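Fe-regulated protein B (Neisseria meningitidis, PDB 4AIP) transports iron across the outer membrane as a TonB-dependent receptor, perhaps taking it up in siderophore-bound form. Local coordinates at residues K77-A82 with N693-G698; E92-F97 with V149-G154; G256-F259 with H264-V267; F715-P718 with T724-L727. One frame throughout, in Å; residues are numbered along the deposited sequence.

Contact 1 (K77-A82 with N693-G698); sequences KDESTA and NWKPLG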
# COMPACT_ATOMS: atom_id res chain seq x y z
N LYS B 77 28.31 -7.44 -3.88
CA LYS B 77 27.04 -6.71 -4.13
C LYS B 77 26.76 -5.58 -3.07
O LYS B 77 26.22 -4.47 -3.41
CB LYS B 77 25.90 -7.73 -4.14
CG LYS B 77 24.75 -7.39 -4.99
CD LYS B 77 23.67 -8.45 -4.77
CE LYS B 77 22.81 -8.04 -3.51
NZ LYS B 77 22.25 -9.28 -2.90
N ASP B 78 27.16 -5.83 -1.81
CA ASP B 78 26.95 -4.80 -0.79
C ASP B 78 27.85 -3.59 -1.00
O ASP B 78 27.60 -2.54 -0.37
CB ASP B 78 27.20 -5.32 0.62
CG ASP B 78 26.08 -6.24 1.15
OD1 ASP B 78 24.94 -6.28 0.59
OD2 ASP B 78 26.43 -6.92 2.13
N GLU B 79 28.90 -3.74 -1.84
CA GLU B 79 29.80 -2.62 -2.11
C GLU B 79 29.42 -1.87 -3.38
O GLU B 79 30.08 -0.92 -3.80
CB GLU B 79 31.23 -3.09 -2.20
CG GLU B 79 31.74 -3.71 -0.90
CD GLU B 79 33.05 -4.43 -1.06
OE1 GLU B 79 33.59 -4.49 -2.21
OE2 GLU B 79 33.55 -4.96 -0.04
N SER B 80 28.37 -2.36 -4.02
CA SER B 80 27.90 -1.81 -5.28
C SER B 80 26.70 -0.92 -5.02
O SER B 80 26.03 -1.05 -4.00
CB SER B 80 27.45 -2.94 -6.19
OG SER B 80 26.77 -2.36 -7.32
N THR B 81 26.36 -0.11 -5.99
CA THR B 81 25.31 0.88 -5.89
C THR B 81 24.19 0.43 -6.83
O THR B 81 23.14 1.06 -6.89
CB THR B 81 25.98 2.16 -6.38
OG1 THR B 81 25.70 3.29 -5.51
CG2 THR B 81 25.74 2.45 -7.77
N ALA B 82 24.42 -0.67 -7.56
CA ALA B 82 23.44 -1.14 -8.58
C ALA B 82 22.15 -1.67 -7.93
O ALA B 82 22.17 -2.22 -6.83
CB ALA B 82 24.10 -2.23 -9.50
N ASN B 693 33.56 2.55 -2.48
CA ASN B 693 32.96 1.87 -1.34
C ASN B 693 33.73 2.23 -0.05
O ASN B 693 34.94 1.94 0.10
CB ASN B 693 32.97 0.36 -1.57
CG ASN B 693 32.70 -0.45 -0.31
OD1 ASN B 693 33.59 -1.08 0.23
ND2 ASN B 693 31.46 -0.46 0.15
N TRP B 694 33.06 2.88 0.89
CA TRP B 694 33.70 2.99 2.21
C TRP B 694 33.04 2.33 3.36
O TRP B 694 31.81 2.20 3.41
CB TRP B 694 34.31 4.37 2.52
CG TRP B 694 33.70 5.36 3.36
CD1 TRP B 694 32.60 6.16 3.07
CD2 TRP B 694 34.21 5.85 4.61
NE1 TRP B 694 32.36 7.07 4.13
CE2 TRP B 694 33.32 6.87 5.09
CE3 TRP B 694 35.25 5.44 5.43
CZ2 TRP B 694 33.50 7.55 6.28
CZ3 TRP B 694 35.44 6.11 6.64
CH2 TRP B 694 34.56 7.16 7.06
N LYS B 695 33.92 1.84 4.22
CA LYS B 695 33.56 0.97 5.26
C LYS B 695 34.05 1.69 6.46
O LYS B 695 35.15 1.37 6.96
CB LYS B 695 34.29 -0.37 5.12
CG LYS B 695 33.75 -1.35 4.07
CD LYS B 695 34.62 -2.59 4.06
CE LYS B 695 34.38 -3.40 2.81
NZ LYS B 695 32.95 -3.84 2.78
N PRO B 696 33.26 2.63 6.97
CA PRO B 696 33.69 3.53 8.03
C PRO B 696 33.99 2.85 9.36
O PRO B 696 34.57 3.47 10.25
CB PRO B 696 32.48 4.46 8.18
CG PRO B 696 31.66 4.27 6.91
CD PRO B 696 31.84 2.83 6.64
N LEU B 697 33.58 1.59 9.49
CA LEU B 697 33.65 0.88 10.74
C LEU B 697 34.70 -0.20 10.72
O LEU B 697 35.01 -0.75 11.75
CB LEU B 697 32.26 0.33 11.16
CG LEU B 697 31.16 1.36 11.58
CD1 LEU B 697 29.96 0.57 11.93
CD2 LEU B 697 31.47 2.32 12.75
N GLY B 698 35.27 -0.49 9.54
CA GLY B 698 36.30 -1.55 9.40
C GLY B 698 35.78 -2.93 9.04
O GLY B 698 36.55 -3.78 8.48
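One salt bridge joins the segments: Lys695 NZ gives a hydrogen bond to Glu79 OE2 over 3.1 Å. The ammonium meets the carboxylate oxygen on its anti side, 23° out of the carboxylate plane. The lysine chain runs extended until its last torsion (chi4 -61°), and that bend turns NZ back toward the glutamate. NZ also bonds Asn703 OD1 of the adjacent strand, so the ammonium is shared between the plug glutamate and a barrel asparagine.

Flat packing is the second kind of contact. The Glu79 carboxylate and the Asn693 amide stack with their planes 27° apart, while the aliphatic part of the glutamate, CG, lies 3.4 Å from Asn693 OD1. The buried amide finds its polar partners in barrel side chains: Arg643 bonds OD1, and Asn703 and Asn705 take ND2.

Turns present these groups. A type I turn from Lys77 to Ser80 carries Glu79, and an ST turn follows, with Ala82 N bonding Ser80 OG at 2.9 Å. Asp78, beside Glu79, makes a salt bridge to Arg188.

This is a plug-to-barrel contact of a TonB-dependent transporter: a plug loop lies against the wall at what should be the periplasmic end of strand 681-694, where a short turn leads to strand 702-709.

Contact 2 (E92-F97 with V149-G154); sequences EPSIDF and VQKGAG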
# COMPACT_ATOMS: atom_id res chain seq x y z
N GLU B 92 30.57 -8.09 -17.48
CA GLU B 92 30.51 -9.41 -18.13
C GLU B 92 30.19 -9.15 -19.59
O GLU B 92 29.07 -8.69 -19.88
CB GLU B 92 29.38 -10.24 -17.52
CG GLU B 92 29.72 -11.65 -17.31
CD GLU B 92 30.68 -11.94 -16.17
OE1 GLU B 92 30.85 -11.17 -15.19
OE2 GLU B 92 31.28 -13.03 -16.27
N PRO B 93 31.19 -9.42 -20.51
CA PRO B 93 31.06 -9.10 -21.95
C PRO B 93 30.13 -9.95 -22.77
O PRO B 93 29.58 -9.46 -23.77
CB PRO B 93 32.48 -9.22 -22.47
CG PRO B 93 33.20 -10.03 -21.50
CD PRO B 93 32.57 -9.79 -20.16
N SER B 94 29.90 -11.18 -22.36
CA SER B 94 28.98 -12.04 -23.15
C SER B 94 27.51 -11.77 -22.78
O SER B 94 26.59 -12.30 -23.43
CB SER B 94 29.28 -13.53 -22.91
OG SER B 94 29.27 -13.84 -21.51
N ILE B 95 27.29 -10.99 -21.73
CA ILE B 95 25.91 -10.65 -21.32
C ILE B 95 25.52 -9.26 -21.71
O ILE B 95 26.27 -8.34 -21.45
CB ILE B 95 25.72 -10.78 -19.80
CG1 ILE B 95 26.44 -12.04 -19.32
CG2 ILE B 95 24.20 -10.81 -19.45
CD1 ILE B 95 25.86 -12.68 -18.04
N ASP B 96 24.32 -9.09 -22.27
CA ASP B 96 23.96 -7.73 -22.77
C ASP B 96 22.50 -7.53 -22.53
O ASP B 96 21.70 -8.44 -22.73
CB ASP B 96 24.30 -7.58 -24.29
CG ASP B 96 24.19 -6.14 -24.81
OD1 ASP B 96 25.06 -5.32 -24.44
OD2 ASP B 96 23.27 -5.86 -25.62
N PHE B 97 22.15 -6.34 -22.05
CA PHE B 97 20.77 -6.04 -21.68
C PHE B 97 20.24 -4.91 -22.54
O PHE B 97 20.89 -3.92 -22.68
CB PHE B 97 20.73 -5.53 -20.27
CG PHE B 97 21.06 -6.54 -19.26
CD1 PHE B 97 22.41 -6.84 -18.98
CD2 PHE B 97 20.04 -7.17 -18.52
CE1 PHE B 97 22.74 -7.77 -17.98
CE2 PHE B 97 20.33 -8.09 -17.52
CZ PHE B 97 21.69 -8.41 -17.25
N VAL B 149 26.66 -18.05 -14.00
CA VAL B 149 26.27 -18.12 -15.43
C VAL B 149 26.78 -19.44 -16.01
O VAL B 149 27.81 -19.98 -15.60
CB VAL B 149 26.76 -16.86 -16.24
CG1 VAL B 149 28.23 -16.89 -16.37
CG2 VAL B 149 26.11 -16.73 -17.59
N GLN B 150 26.00 -20.00 -16.91
CA GLN B 150 26.39 -21.20 -17.62
C GLN B 150 25.96 -20.96 -19.05
O GLN B 150 24.78 -20.58 -19.31
CB GLN B 150 25.83 -22.50 -16.97
CG GLN B 150 24.51 -23.10 -17.51
CD GLN B 150 24.58 -23.84 -18.91
OE1 GLN B 150 25.63 -24.03 -19.55
NE2 GLN B 150 23.40 -24.24 -19.37
N LYS B 151 26.90 -21.17 -19.97
CA LYS B 151 26.75 -20.66 -21.34
C LYS B 151 26.68 -21.81 -22.30
O LYS B 151 27.39 -22.80 -22.12
CB LYS B 151 27.93 -19.77 -21.70
CG LYS B 151 28.18 -18.67 -20.69
CD LYS B 151 29.30 -17.70 -21.17
CE LYS B 151 30.06 -17.21 -19.95
NZ LYS B 151 30.89 -16.02 -20.16
N GLY B 152 25.81 -21.68 -23.30
CA GLY B 152 25.64 -22.78 -24.30
C GLY B 152 24.93 -24.00 -23.68
O GLY B 152 24.29 -23.91 -22.59
N ALA B 153 25.04 -25.14 -24.37
CA ALA B 153 24.38 -26.38 -23.97
C ALA B 153 25.07 -26.93 -22.73
O ALA B 153 26.31 -26.99 -22.67
CB ALA B 153 24.40 -27.38 -25.10
N GLY B 154 24.29 -27.28 -21.72
CA GLY B 154 24.92 -27.71 -20.47
C GLY B 154 25.07 -29.21 -20.47
O GLY B 154 24.67 -29.88 -21.42
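Ile95 and Val149 reach toward each other, tip to tip, with Ile95 CD1 4.1 Å from Val149 CG2. The backbones stay well apart, CA of Ile95 lying 9.5 Å from CA of Val149, so side chains alone bridge the gap. The first bond of Ile95 runs across the line of approach, and its CG1 branch brings the terminal methyl round to the valine. On the other side, the methyl that Val149 offers is the one placed opposite its own backbone nitrogen. Leu109 of strand 107-109 packs against both residues.

Next to this apolar touch is a polar one. The long chain of Lys151 leans across to the loop residue before the isoleucine, and its NZ donates to Ser94 OG over 3.0 Å. The serine hydroxyl stands between its own backbone N and carbonyl carbon (chi1 54°), on the side from which the lysine arrives. The stronger partner of the lysine is Glu590 on barrel strand 575-597, which forms a salt bridge with NZ and a weak hydrogen bond with Ser94 OG. The buried ammonium is thereby shared between plug and wall. Glu92 OE2 stands 4.9 Å from Lys151 NZ, not in contact, but its charge would probably help to balance the lysine.

Strand 95-97 edges a small three-stranded antiparallel sheet, whereas strand 144-151 runs inside a four-stranded mixed sheet. Their packing inside the barrel belongs to the globular plug domain of TonB-dependent receptors.

Contact 3 (G256-F259 with H264-V267); sequences GTTF and HRIV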
# COMPACT_ATOMS: atom_id res chain seq x y z
N GLY B 256 13.90 -22.13 7.79
CA GLY B 256 14.70 -23.28 7.52
C GLY B 256 15.04 -24.01 8.79
O GLY B 256 15.07 -23.42 9.88
N THR B 257 15.29 -25.30 8.66
CA THR B 257 15.84 -26.08 9.74
C THR B 257 17.03 -26.93 9.27
O THR B 257 17.01 -27.53 8.21
CB THR B 257 14.77 -26.96 10.51
OG1 THR B 257 15.45 -27.75 11.47
CG2 THR B 257 13.95 -27.88 9.60
N THR B 258 18.07 -26.91 10.09
CA THR B 258 19.28 -27.68 9.86
C THR B 258 19.42 -28.65 11.01
O THR B 258 19.49 -28.24 12.14
CB THR B 258 20.51 -26.77 9.79
OG1 THR B 258 20.35 -25.92 8.66
CG2 THR B 258 21.81 -27.56 9.63
N PHE B 259 19.42 -29.94 10.70
CA PHE B 259 19.45 -30.97 11.74
C PHE B 259 20.29 -32.19 11.33
O PHE B 259 20.66 -32.33 10.16
CB PHE B 259 18.02 -31.39 12.06
CG PHE B 259 17.28 -31.93 10.88
CD1 PHE B 259 16.71 -31.05 9.93
CD2 PHE B 259 17.16 -33.33 10.69
CE1 PHE B 259 16.00 -31.59 8.80
CE2 PHE B 259 16.46 -33.86 9.58
CZ PHE B 259 15.87 -33.00 8.63
N HIS B 264 21.65 -32.45 7.25
CA HIS B 264 20.32 -32.30 6.69
C HIS B 264 19.77 -30.87 6.80
O HIS B 264 19.94 -30.20 7.83
CB HIS B 264 19.37 -33.25 7.43
CG HIS B 264 19.64 -34.69 7.17
ND1 HIS B 264 20.71 -35.37 7.73
CD2 HIS B 264 18.99 -35.59 6.38
CE1 HIS B 264 20.70 -36.62 7.30
NE2 HIS B 264 19.66 -36.78 6.49
N ARG B 265 19.08 -30.41 5.76
CA ARG B 265 18.45 -29.11 5.79
C ARG B 265 17.15 -29.00 4.96
O ARG B 265 17.15 -29.38 3.78
CB ARG B 265 19.43 -28.05 5.33
CG ARG B 265 18.84 -26.59 5.43
CD ARG B 265 19.87 -25.53 5.08
NE ARG B 265 19.34 -24.16 5.16
CZ ARG B 265 19.08 -23.48 6.29
NH1 ARG B 265 19.19 -24.03 7.50
NH2 ARG B 265 18.62 -22.24 6.20
N ILE B 266 16.08 -28.45 5.57
CA ILE B 266 14.84 -28.15 4.83
C ILE B 266 14.66 -26.65 4.91
O ILE B 266 14.78 -26.10 5.97
CB ILE B 266 13.61 -28.87 5.38
CG1 ILE B 266 13.71 -30.35 5.10
CG2 ILE B 266 12.35 -28.42 4.68
CD1 ILE B 266 13.48 -31.23 6.33
N VAL B 267 14.33 -26.02 3.79
CA VAL B 267 14.11 -24.60 3.74
C VAL B 267 12.79 -24.31 3.05
O VAL B 267 12.49 -24.85 1.98
CB VAL B 267 15.26 -23.90 2.99
CG1 VAL B 267 15.01 -22.42 2.93
CG2 VAL B 267 16.54 -24.13 3.73
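Phe259 lies across His264 and reaches on to Ile266, the next residue on the same face of the sheet. From CB the side chain starts between the backbone N and the carbonyl carbon (chi1 59°), which folds the ring back over the partner strand. Along one side of the ring, CD2 stands 3.9 Å from His264 CB. CE2 comes closer to the same methylene, at 3.7 Å. On the other side CD1 passes His264 O, and CE1 touches Ile266 CD1 at 3.5 Å, that methyl sitting at the ring edge. The tip, CZ, is in touch with both His264 CB and Ile266 CD1. His264 CB thus makes a CH-pi contact over the face of the Phe259 ring, while the imidazole itself is slid aside, so that the two rings barely overlap.

On the other face of the sheet, the one carrying Thr258 and Arg265, the extended arginine brings its guanidinium to Thr258, with the hydroxyl at its edge. The 2.5 Å separation of Arg265 NH1 from Thr258 OG1 is implausibly short, so the length of that bond is doubtful. Gly256 CA lies over a face of the guanidinium, whose NH2 makes a salt bridge with Asp213.

Backbone bonds zip the antiparallel strands together. Thr257 N donates to Ile266 O and Ile266 N to Thr257 O, each over 2.9 Å.

This hairpin end is part of the barrel wall: strand 246-259 bonds on its far side to Asp213 and Asn211, and strand 264-276 continues the pairing into strand 302-318 through Thr316 and Ala314.

Contact 4 (F715-P718 with T724-L727); sequences FYYP and TNTL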
# COMPACT_ATOMS: atom_id res chain seq x y z
N PHE B 715 24.90 9.38 -24.86
CA PHE B 715 23.66 9.04 -25.54
C PHE B 715 23.86 7.81 -26.42
O PHE B 715 24.60 7.86 -27.41
CB PHE B 715 23.17 10.23 -26.40
CG PHE B 715 21.87 9.97 -27.16
CD1 PHE B 715 20.94 9.02 -26.70
CD2 PHE B 715 21.55 10.71 -28.32
CE1 PHE B 715 19.74 8.78 -27.39
CE2 PHE B 715 20.36 10.43 -29.04
CZ PHE B 715 19.46 9.49 -28.55
N TYR B 716 23.18 6.71 -26.11
CA TYR B 716 23.37 5.49 -26.88
C TYR B 716 22.22 4.58 -26.70
O TYR B 716 21.51 4.71 -25.67
CB TYR B 716 24.65 4.76 -26.46
CG TYR B 716 24.56 4.14 -25.09
CD1 TYR B 716 24.79 4.91 -23.93
CD2 TYR B 716 24.18 2.76 -24.92
CE1 TYR B 716 24.71 4.30 -22.63
CE2 TYR B 716 24.05 2.17 -23.62
CZ TYR B 716 24.33 2.92 -22.50
OH TYR B 716 24.22 2.37 -21.24
N TYR B 717 22.09 3.64 -27.67
CA TYR B 717 21.21 2.45 -27.61
C TYR B 717 21.98 1.16 -27.44
O TYR B 717 22.86 0.87 -28.23
CB TYR B 717 20.30 2.32 -28.86
CG TYR B 717 19.38 3.51 -28.96
CD1 TYR B 717 18.12 3.54 -28.28
CD2 TYR B 717 19.77 4.67 -29.67
CE1 TYR B 717 17.29 4.62 -28.38
CE2 TYR B 717 18.94 5.76 -29.77
CZ TYR B 717 17.70 5.74 -29.11
OH TYR B 717 16.89 6.86 -29.20
N PRO B 718 21.64 0.36 -26.42
CA PRO B 718 22.30 -0.95 -26.32
C PRO B 718 21.87 -1.83 -27.45
O PRO B 718 20.83 -1.59 -28.09
CB PRO B 718 21.74 -1.54 -24.99
CG PRO B 718 21.31 -0.33 -24.20
CD PRO B 718 20.73 0.59 -25.28
N THR B 724 16.02 -0.22 -34.47
CA THR B 724 15.37 1.05 -34.80
C THR B 724 15.54 1.86 -33.51
O THR B 724 16.11 1.33 -32.57
CB THR B 724 13.92 0.80 -35.20
OG1 THR B 724 13.35 -0.18 -34.31
CG2 THR B 724 13.86 0.27 -36.66
N ASN B 725 15.18 3.12 -33.37
CA ASN B 725 15.79 3.71 -32.14
C ASN B 725 14.93 3.65 -30.86
O ASN B 725 14.35 4.65 -30.46
CB ASN B 725 16.46 5.06 -32.37
CG ASN B 725 17.82 4.94 -33.10
OD1 ASN B 725 18.06 5.66 -34.06
ND2 ASN B 725 18.71 4.05 -32.63
N THR B 726 14.91 2.48 -30.23
CA THR B 726 13.90 2.14 -29.24
C THR B 726 14.07 2.78 -27.86
O THR B 726 13.31 3.66 -27.52
CB THR B 726 13.75 0.64 -29.05
OG1 THR B 726 14.89 0.13 -28.34
CG2 THR B 726 13.57 -0.02 -30.36
N LEU B 727 15.01 2.29 -27.05
CA LEU B 727 15.17 2.80 -25.70
C LEU B 727 16.63 2.98 -25.34
O LEU B 727 17.37 2.02 -25.25
CB LEU B 727 14.47 1.90 -24.65
CG LEU B 727 12.95 1.77 -24.68
CD1 LEU B 727 12.52 0.74 -23.69
CD2 LEU B 727 12.31 3.07 -24.36
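Leu727 O is approached by three groups: the Tyr717 ring at CD1, 3.5 Å away, the Pro718 ring at CD, 3.7 Å away, and Gln721 NE2, which gives it a weak hydrogen bond. No hydrogen bond passes directly between 715-718 and 724-727; what passes between them is packing, most of it round the tyrosine.

Tyr717 enters between Asn725 and the Leu727 backbone. Its CG stands opposite the carbonyl carbon, beside the backbone N (chi1 -62°), which swings the ring toward 724-727. Over one face lies the Asn725 amide, tilted 22° from the ring and therefore close to flat upon it, with ND2 only 3.2 Å from Tyr717 CD2. The Asn725 methylene covers the phenol end: its CB sits 4.0 Å from the Tyr717 ring centroid in a CH-pi contact. Along the other flank, Tyr717 CD1 comes 3.3 Å from Leu727 C, and Leu727 CA lies at the ring edge.

Both segments belong to the long loop between strands 702-709 and 733-741, which by the topology of TonB-dependent receptors should face outward from the cell. Asn725 to Leu727 fall within the predicted TonB C-terminal box signature.

Asn725 sits at the centre of an inverse gamma turn, spanned by a weak bond from Thr726 N to Thr724 O. With the chain bent there, the Asn725 side chain lies over Tyr717 and the backbone goes on past the ring as Leu727. The preceding Tyr716 points away from this packing and stacks on Phe685.

Contacts 2 and 4 touch, Phe97 O lying 3.4 Å from Pro718 CB, so the plug packs directly against the loop that precedes the last barrel strand. Contact 1 is a separate plug-to-wall meeting, its nearest atoms about 10 Å from those of contact 2 and about 13 Å from those of contact 4. Contact 3 is purely barrel, about 16 Å from contact 1 between nearest atoms; the centres of contacts 3 and 4 are 48 Å apart, on opposite sides of the chain's centre. Contact 3 comes within about 7 Å of the bound detergent N8E at Gly256 without touching it, and Asp213, partner of Arg265, belongs to that detergent pocket.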